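Putative sugar binding protein (Salmonella enterica subsp. enterica serovar Typhimurium, PDB 3KNZ) probably binds carbohydrate derivatives such as sugar phosphates through its SIS domains, and may belong with the glucosamine-6-phosphate synthase-like enzymes. Local coordinates at residues Ala274-Pro280 with Ser299-Pro305; Thr237-Gly241 with Tyr329-Leu333; Leu55-Ser61 with Gly103-Gly107. All blocks are in the same frame, centred on the assembly; numbering follows the deposited sequence.

Contact 1 of 3, residues Ala274-Pro280 with Ser299-Pro305; sequences ALIMLDP and SIYRIGP
L275, M277 and D279 alternate with S299, Y301 and I303 in a ladder of five backbone hydrogen bonds that fixes the register of the two strands. L275 N gives its hydrogen to S299 O at 3.0 Å, L275 O accepts from Y301 N, M277 N binds Y301 O, M277 O accepts from I303 N, and D279 N closes the series on I303 O at 2.7 Å. The carbonyls of Y301 and M277 are also approached by CA-H groups, from I276 and R302 respectively.

The strand segments lie 14° from exact parallelism, as neighbours in a beta-alpha-beta unit should. Strand 273-278, helix 284-296 and strand 300-304 make up this unit, part of a five-stranded parallel sheet of order 2-1-3-4-5 with the Rossmann-like topology of SIS domains. The connecting helix covers the face bearing L275, M277, I300 and R302, through L293 and A290.

The closest apolar contacts between the strands are on the other face. I303 extends its CD1 to within 3.7 Å of both I276 CG2 and L278 CD2, while I276 and I303 also meet L336 and P332 of helix 326-339. Nearby, the ring of Y301 presents its edge to a carbonyl, with CD1 3.4 Å from L275 O and the oxygen in the ring plane.

Charge gathers at the far end. R302, bent at chi3 (66°), turns its guanidinium beneath the D279 carboxylate: OD1 of D279 stands over one face, 3.3 Å from R302 CZ, and D279 OD2 forms a salt bridge to R302 NH2 at 2.7 Å. The two planes are 47° apart, so the groups do not meet in the flat, paired manner. D287 makes a second salt bridge to NH2, and Q286 O accepts from NH1.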
loop_
_atom_site.group_PDB
_atom_site.type_symbol
_atom_site.label_atom_id
_atom_site.label_comp_id
_atom_site.label_asym_id
_atom_site.label_seq_id
_atom_site.Cartn_x
_atom_site.Cartn_y
_atom_site.Cartn_z
ATOM N N ALA A 274 -6.262 10.633 19.016
ATOM C CA ALA A 274 -6.932 11.821 18.500
ATOM C C ALA A 274 -7.276 11.526 17.055
ATOM O O ALA A 274 -6.476 10.938 16.323
ATOM C CB ALA A 274 -6.042 13.048 18.590
ATOM N N LEU A 275 -8.478 11.903 16.651
ATOM C CA LEU A 275 -8.911 11.676 15.289
ATOM C C LEU A 275 -9.069 13.005 14.568
ATOM O O LEU A 275 -9.641 13.953 15.113
ATOM C CB LEU A 275 -10.251 10.932 15.270
ATOM C CG LEU A 275 -10.786 10.535 13.888
ATOM C CD1 LEU A 275 -9.832 9.559 13.211
ATOM C CD2 LEU A 275 -12.174 9.924 14.000
ATOM N N ILE A 276 -8.512 13.081 13.366
ATOM C CA ILE A 276 -8.713 14.212 12.495
ATOM C C ILE A 276 -9.407 13.568 11.319
ATOM O O ILE A 276 -8.910 12.599 10.744
ATOM C CB ILE A 276 -7.418 14.908 12.068
ATOM C CG1 ILE A 276 -6.719 15.521 13.294
ATOM C CG2 ILE A 276 -7.735 16.000 11.055
ATOM C CD1 ILE A 276 -5.394 16.197 13.002
HETATM N N MSE A 277 -10.579 14.080 10.986
HETATM C CA MSE A 277 -11.391 13.491 9.948
HETATM C C MSE A 277 -11.674 14.540 8.899
HETATM O O MSE A 277 -11.919 15.704 9.225
HETATM C CB MSE A 277 -12.699 13.016 10.576
HETATM C CG MSE A 277 -13.450 11.952 9.805
HETATM SE SE MSE A 277 -15.123 11.506 10.705
HETATM C CE MSE A 277 -14.519 11.590 12.548
ATOM N N LEU A 278 -11.610 14.126 7.637
ATOM C CA LEU A 278 -11.903 15.005 6.512
ATOM C C LEU A 278 -13.326 14.730 6.046
ATOM O O LEU A 278 -13.659 13.594 5.680
ATOM C CB LEU A 278 -10.924 14.763 5.358
ATOM C CG LEU A 278 -9.442 14.953 5.692
ATOM C CD1 LEU A 278 -8.557 14.722 4.457
ATOM C CD2 LEU A 278 -9.199 16.343 6.275
ATOM N N ASP A 279 -14.162 15.765 6.087
ATOM C CA ASP A 279 -15.551 15.659 5.662
ATOM C C ASP A 279 -15.827 16.611 4.504
ATOM O O ASP A 279 -16.395 17.681 4.703
ATOM C CB ASP A 279 -16.518 15.974 6.812
ATOM C CG ASP A 279 -16.518 14.913 7.895
ATOM O OD1 ASP A 279 -15.661 14.978 8.803
ATOM O OD2 ASP A 279 -17.418 14.047 7.866
ATOM N N PRO A 280 -15.435 16.222 3.284
ATOM C CA PRO A 280 -15.695 17.106 2.146
ATOM C C PRO A 280 -17.187 17.373 1.919
ATOM O O PRO A 280 -17.561 18.447 1.461
ATOM C CB PRO A 280 -15.080 16.357 0.953
ATOM C CG PRO A 280 -14.810 14.960 1.423
ATOM C CD PRO A 280 -14.697 15.001 2.908
ATOM N N SER A 299 -11.259 14.347 21.793
ATOM C CA SER A 299 -10.241 14.630 20.778
ATOM C C SER A 299 -10.650 14.238 19.363
ATOM O O SER A 299 -9.969 13.456 18.703
ATOM C CB SER A 299 -8.921 13.944 21.134
ATOM O OG SER A 299 -8.418 14.436 22.362
ATOM N N ILE A 300 -11.757 14.806 18.896
ATOM C CA ILE A 300 -12.232 14.568 17.536
ATOM C C ILE A 300 -12.263 15.907 16.808
ATOM O O ILE A 300 -12.863 16.857 17.293
ATOM C CB ILE A 300 -13.602 13.883 17.548
ATOM C CG1 ILE A 300 -13.427 12.463 18.097
ATOM C CG2 ILE A 300 -14.194 13.847 16.158
ATOM C CD1 ILE A 300 -14.717 11.732 18.341
ATOM N N TYR A 301 -11.583 15.971 15.661
ATOM C CA TYR A 301 -11.456 17.197 14.866
ATOM C C TYR A 301 -11.878 16.939 13.423
ATOM O O TYR A 301 -11.230 16.177 12.712
ATOM C CB TYR A 301 -10.002 17.676 14.885
ATOM C CG TYR A 301 -9.429 17.843 16.273
ATOM C CD1 TYR A 301 -8.899 16.753 16.962
ATOM C CD2 TYR A 301 -9.418 19.083 16.899
ATOM C CE1 TYR A 301 -8.383 16.898 18.227
ATOM C CE2 TYR A 301 -8.902 19.236 18.162
ATOM C CZ TYR A 301 -8.386 18.144 18.822
ATOM O OH TYR A 301 -7.862 18.299 20.082
ATOM N N ARG A 302 -12.950 17.590 12.992
ATOM C CA ARG A 302 -13.487 17.397 11.653
ATOM C C ARG A 302 -13.227 18.610 10.767
ATOM O O ARG A 302 -13.362 19.747 11.198
ATOM C CB ARG A 302 -14.987 17.074 11.747
ATOM C CG ARG A 302 -15.260 15.714 12.404
ATOM C CD ARG A 302 -16.705 15.525 12.854
ATOM N NE ARG A 302 -17.672 15.470 11.756
ATOM C CZ ARG A 302 -17.993 14.373 11.076
ATOM N NH1 ARG A 302 -17.412 13.221 11.355
ATOM N NH2 ARG A 302 -18.884 14.422 10.105
ATOM N N ILE A 303 -12.838 18.347 9.523
ATOM C CA ILE A 303 -12.515 19.389 8.562
ATOM C C ILE A 303 -13.422 19.296 7.354
ATOM O O ILE A 303 -13.413 18.301 6.644
ATOM C CB ILE A 303 -11.070 19.243 8.061
ATOM C CG1 ILE A 303 -10.077 19.357 9.227
ATOM C CG2 ILE A 303 -10.774 20.293 6.997
ATOM C CD1 ILE A 303 -8.664 18.888 8.880
ATOM N N GLY A 304 -14.204 20.341 7.116
ATOM C CA GLY A 304 -15.110 20.359 5.971
ATOM C C GLY A 304 -15.932 21.625 5.915
ATOM O O GLY A 304 -15.861 22.446 6.824
ATOM N N PRO A 305 -16.712 21.796 4.841
ATOM C CA PRO A 305 -17.566 22.971 4.684
ATOM C C PRO A 305 -18.810 22.954 5.562
ATOM O O PRO A 305 -19.277 24.012 5.968
ATOM C CB PRO A 305 -17.965 22.930 3.206
ATOM C CG PRO A 305 -17.820 21.519 2.813
ATOM C CD PRO A 305 -16.705 20.951 3.638
#

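Contact 2 of 3, residues Thr237-Gly241 with Tyr329-Leu333; sequences TVQEG and YIIPL
With CG1 anti to the backbone N (chi1 -176°) and a chi2 of 54° turning the chain at its end, I330 delivers CD1 to the backbone of T237 and G241; T237 answers with CG2, also anti to its backbone N, laid against the peptide between Y329 and I330. These side chains join helix 235-249 to helix 326-339 alongside the same face of the second SIS parallel sheet. Over segments 237-241 and 329-333 the axes run in the same general direction, crossing at -22° and 9.4 Å apart at closest. T237 and V238 rest on L278 of the sheet, L333 on I276.

The contact is apolar and works by methyls meeting main chain. T237 CG2 lies 3.7 Å from I330 N. One turn on, L333 sends CD1 to G241, where the missing side chain lets it come within 3.9 Å of G241 CA. Helix 326-339 is kinked here, where I331 N and P332 N make no bond to the turn before; proline has no N-H to give. The polar ends turn elsewhere: E240 binds H63 and T60, and Y329 OH binds N320. T237 O, already holding G241 N at 2.9 Å within its own helix, has I330 CD1 beside it at 3.5 Å.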
loop_
_atom_site.group_PDB
_atom_site.type_symbol
_atom_site.label_atom_id
_atom_site.label_comp_id
_atom_site.label_asym_id
_atom_site.label_seq_id
_atom_site.Cartn_x
_atom_site.Cartn_y
_atom_site.Cartn_z
ATOM N N THR A 237 -4.208 12.297 0.411
ATOM C CA THR A 237 -4.165 13.443 1.313
ATOM C C THR A 237 -3.866 13.083 2.764
ATOM O O THR A 237 -3.006 13.700 3.385
ATOM C CB THR A 237 -5.501 14.190 1.296
ATOM O OG1 THR A 237 -5.830 14.540 -0.054
ATOM C CG2 THR A 237 -5.433 15.439 2.176
ATOM N N VAL A 238 -4.590 12.109 3.311
ATOM C CA VAL A 238 -4.368 11.681 4.709
ATOM C C VAL A 238 -3.063 10.896 4.856
ATOM O O VAL A 238 -2.461 10.903 5.924
ATOM C CB VAL A 238 -5.564 10.873 5.306
ATOM C CG1 VAL A 238 -6.834 11.745 5.330
ATOM C CG2 VAL A 238 -5.805 9.588 4.545
ATOM N N GLN A 239 -2.623 10.239 3.786
ATOM C CA GLN A 239 -1.348 9.519 3.804
ATOM C C GLN A 239 -0.182 10.501 3.898
ATOM O O GLN A 239 0.726 10.331 4.721
ATOM C CB GLN A 239 -1.207 8.646 2.557
ATOM C CG GLN A 239 -2.055 7.404 2.598
ATOM C CD GLN A 239 -1.447 6.344 3.485
ATOM O OE1 GLN A 239 -0.408 5.773 3.153
ATOM N NE2 GLN A 239 -2.098 6.055 4.602
ATOM N N GLU A 240 -0.222 11.530 3.051
ATOM C CA GLU A 240 0.816 12.559 3.020
ATOM C C GLU A 240 0.776 13.393 4.279
ATOM O O GLU A 240 1.818 13.752 4.824
ATOM C CB GLU A 240 0.646 13.470 1.799
ATOM C CG GLU A 240 1.592 14.683 1.748
ATOM C CD GLU A 240 3.059 14.311 1.641
ATOM O OE1 GLU A 240 3.374 13.105 1.565
ATOM O OE2 GLU A 240 3.900 15.235 1.619
ATOM N N GLY A 241 -0.423 13.725 4.736
ATOM C CA GLY A 241 -0.558 14.487 5.962
ATOM C C GLY A 241 -0.003 13.698 7.135
ATOM O O GLY A 241 0.626 14.255 8.035
ATOM N N TYR A 329 -7.514 20.287 0.945
ATOM C CA TYR A 329 -7.568 19.488 2.176
ATOM C C TYR A 329 -6.220 19.080 2.808
ATOM O O TYR A 329 -6.187 18.690 3.971
ATOM C CB TYR A 329 -8.488 18.273 1.980
ATOM C CG TYR A 329 -9.949 18.661 1.924
ATOM C CD1 TYR A 329 -10.682 18.831 3.092
ATOM C CD2 TYR A 329 -10.594 18.880 0.714
ATOM C CE1 TYR A 329 -12.020 19.198 3.059
ATOM C CE2 TYR A 329 -11.937 19.245 0.671
ATOM C CZ TYR A 329 -12.640 19.405 1.851
ATOM O OH TYR A 329 -13.967 19.773 1.840
ATOM N N ILE A 330 -5.116 19.171 2.070
ATOM C CA ILE A 330 -3.802 18.833 2.645
ATOM C C ILE A 330 -3.225 20.007 3.448
ATOM O O ILE A 330 -2.362 19.820 4.312
ATOM C CB ILE A 330 -2.782 18.431 1.550
ATOM C CG1 ILE A 330 -1.442 17.995 2.169
ATOM C CG2 ILE A 330 -2.548 19.590 0.597
ATOM C CD1 ILE A 330 -1.542 16.878 3.220
ATOM N N ILE A 331 -3.721 21.211 3.158
ATOM C CA ILE A 331 -3.242 22.447 3.789
ATOM C C ILE A 331 -3.398 22.492 5.313
ATOM O O ILE A 331 -2.443 22.831 6.011
ATOM C CB ILE A 331 -3.869 23.701 3.103
ATOM C CG1 ILE A 331 -3.242 23.871 1.709
ATOM C CG2 ILE A 331 -3.641 24.949 3.945
ATOM C CD1 ILE A 331 -3.861 24.928 0.845
ATOM N N PRO A 332 -4.591 22.154 5.833
ATOM C CA PRO A 332 -4.772 22.129 7.284
ATOM C C PRO A 332 -3.795 21.164 7.954
ATOM O O PRO A 332 -3.214 21.487 8.995
ATOM C CB PRO A 332 -6.207 21.629 7.454
ATOM C CG PRO A 332 -6.883 21.954 6.169
ATOM C CD PRO A 332 -5.839 21.846 5.114
ATOM N N LEU A 333 -3.605 19.994 7.345
ATOM C CA LEU A 333 -2.677 19.002 7.881
ATOM C C LEU A 333 -1.234 19.539 7.832
ATOM O O LEU A 333 -0.448 19.313 8.743
ATOM C CB LEU A 333 -2.811 17.678 7.118
ATOM C CG LEU A 333 -4.229 17.091 7.052
ATOM C CD1 LEU A 333 -4.236 15.723 6.352
ATOM C CD2 LEU A 333 -4.836 16.981 8.435
#

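Contact 3 of 3, residues Leu55-Ser61 with Gly103-Gly107; sequences LTGSGTS and GISQG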
loop_
_atom_site.group_PDB
_atom_site.type_symbol
_atom_site.label_atom_id
_atom_site.label_comp_id
_atom_site.label_asym_id
_atom_site.label_seq_id
_atom_site.Cartn_x
_atom_site.Cartn_y
_atom_site.Cartn_z
ATOM N N LEU A 55 2.893 4.655 -12.072
ATOM C CA LEU A 55 3.556 5.694 -11.276
ATOM C C LEU A 55 4.228 5.016 -10.089
ATOM O O LEU A 55 3.562 4.330 -9.312
ATOM C CB LEU A 55 2.543 6.708 -10.756
ATOM C CG LEU A 55 1.575 7.299 -11.779
ATOM C CD1 LEU A 55 0.702 8.334 -11.083
ATOM C CD2 LEU A 55 2.317 7.913 -12.954
ATOM N N THR A 56 5.535 5.198 -9.940
ATOM C CA THR A 56 6.249 4.547 -8.848
ATOM C C THR A 56 7.132 5.509 -8.061
ATOM O O THR A 56 7.718 6.432 -8.619
ATOM C CB THR A 56 7.113 3.371 -9.354
ATOM O OG1 THR A 56 7.512 2.566 -8.239
ATOM C CG2 THR A 56 8.348 3.876 -10.122
ATOM N N GLY A 57 7.222 5.266 -6.757
ATOM C CA GLY A 57 7.997 6.109 -5.862
ATOM C C GLY A 57 7.691 5.808 -4.407
ATOM O O GLY A 57 6.963 4.854 -4.086
ATOM N N SER A 58 8.231 6.650 -3.533
ATOM C CA SER A 58 8.097 6.480 -2.093
ATOM C C SER A 58 7.701 7.772 -1.397
ATOM O O SER A 58 7.863 8.860 -1.954
ATOM C CB SER A 58 9.438 6.015 -1.525
ATOM O OG SER A 58 9.896 4.862 -2.212
ATOM N N GLY A 59 7.188 7.651 -0.176
ATOM C CA GLY A 59 6.805 8.824 0.619
ATOM C C GLY A 59 5.941 9.849 -0.107
ATOM O O GLY A 59 4.947 9.503 -0.736
ATOM N N THR A 60 6.318 11.121 -0.012
ATOM C CA THR A 60 5.543 12.186 -0.644
ATOM C C THR A 60 5.295 11.945 -2.135
ATOM O O THR A 60 4.214 12.237 -2.638
ATOM C CB THR A 60 6.202 13.555 -0.431
ATOM O OG1 THR A 60 6.224 13.853 0.970
ATOM C CG2 THR A 60 5.433 14.656 -1.178
ATOM N N SER A 61 6.290 11.404 -2.829
ATOM C CA SER A 61 6.147 11.114 -4.250
ATOM C C SER A 61 5.039 10.095 -4.469
ATOM O O SER A 61 4.179 10.268 -5.334
ATOM C CB SER A 61 7.465 10.592 -4.822
ATOM O OG SER A 61 8.491 11.557 -4.669
ATOM N N GLY A 103 8.964 7.456 -12.899
ATOM C CA GLY A 103 9.656 7.413 -11.620
ATOM C C GLY A 103 9.541 8.784 -11.009
ATOM O O GLY A 103 9.843 9.774 -11.672
ATOM N N ILE A 104 9.089 8.839 -9.756
ATOM C CA ILE A 104 8.885 10.104 -9.058
ATOM C C ILE A 104 9.718 10.192 -7.777
ATOM O O ILE A 104 9.734 9.274 -6.957
ATOM C CB ILE A 104 7.401 10.299 -8.676
ATOM C CG1 ILE A 104 6.491 9.951 -9.858
ATOM C CG2 ILE A 104 7.159 11.720 -8.177
ATOM C CD1 ILE A 104 5.023 9.952 -9.495
ATOM N N SER A 105 10.399 11.314 -7.610
ATOM C CA SER A 105 11.215 11.553 -6.435
ATOM C C SER A 105 11.280 13.035 -6.174
ATOM O O SER A 105 11.683 13.788 -7.043
ATOM C CB SER A 105 12.630 11.050 -6.652
ATOM O OG SER A 105 13.442 11.439 -5.562
ATOM N N GLN A 106 10.894 13.458 -4.978
ATOM C CA GLN A 106 10.931 14.885 -4.636
ATOM C C GLN A 106 12.341 15.442 -4.882
ATOM O O GLN A 106 12.501 16.505 -5.473
ATOM C CB GLN A 106 10.472 15.098 -3.190
ATOM C CG GLN A 106 9.065 14.581 -2.955
ATOM C CD GLN A 106 8.062 15.226 -3.893
ATOM O OE1 GLN A 106 7.775 16.414 -3.782
ATOM N NE2 GLN A 106 7.506 14.437 -4.806
ATOM N N GLY A 107 13.356 14.702 -4.455
ATOM C CA GLY A 107 14.740 15.083 -4.698
ATOM C C GLY A 107 15.226 14.496 -6.016
ATOM O O GLY A 107 14.434 14.204 -6.910
HETATM O O HOH W 1 10.355 8.702 -4.363
#
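S61, in the first turn of helix 59-76, packs its CB against I104 at the end of strand 99-105, with S61 CB 3.6 Å from I104 CG2. This is the C-terminal edge of the parallel sheet of the SIS domain, where neighbouring strands 52-56 and 99-105 both run out into loops. In GlmS-type relatives, Ser/Thr-rich loops at these strand ends bind the sugar phosphate, and the sequences here are consistent with such a site.

The close-packed half begins in the sheet, where I104 N binds T56 O at 3.0 Å. It continues at S61, whose CB also comes within 3.4 Å of I104 O. A chi1 of -60° sets S61 OG anti to the carbonyl carbon, beside the backbone N, within reach of Q106. The NE2 of Q106 donates to S61 OG over 3.0 Å, almost straight at 170° and with the oxygen in the amide plane; NE2 also bonds T165, so two partners fix how the amide is turned.

The looser half is the loop at S58 and the first helical turn at T60, partly exposed. T60 lays CG2 across Q106, nearly at a right angle and 3.8 Å from Q106 CD, while its OG1 bonds to E240. S58 turns its hydroxyl to E260 of the second subunit. Between loop and strand a water bridges two backbone groups: it accepts from S58 N at 3.1 Å and donates to I104 O at 2.7 Å.

The three contacts sample two SIS-type halves, each built on its own parallel sheet. Contact 3 lies in the first sheet and closes before the others open; contact 1, in the second, is nested within the loop closed by contact 2. Contacts 1 and 3 sit on opposite sides of the chain's centre, their own centres about 27 Å apart. Contact 2 stands between, its centre about 11 Å from that of contact 1 and 17 Å from that of contact 3. Its Y329 OH packs on P280 and P305 of contact 1, while E240 OE2 probably hydrogen-bonds T60 OG1 of contact 3 at 2.8 Å. The helix pair thus ties the second sheet to the strand-end loops of the first, where a sugar phosphate would be expected to bind.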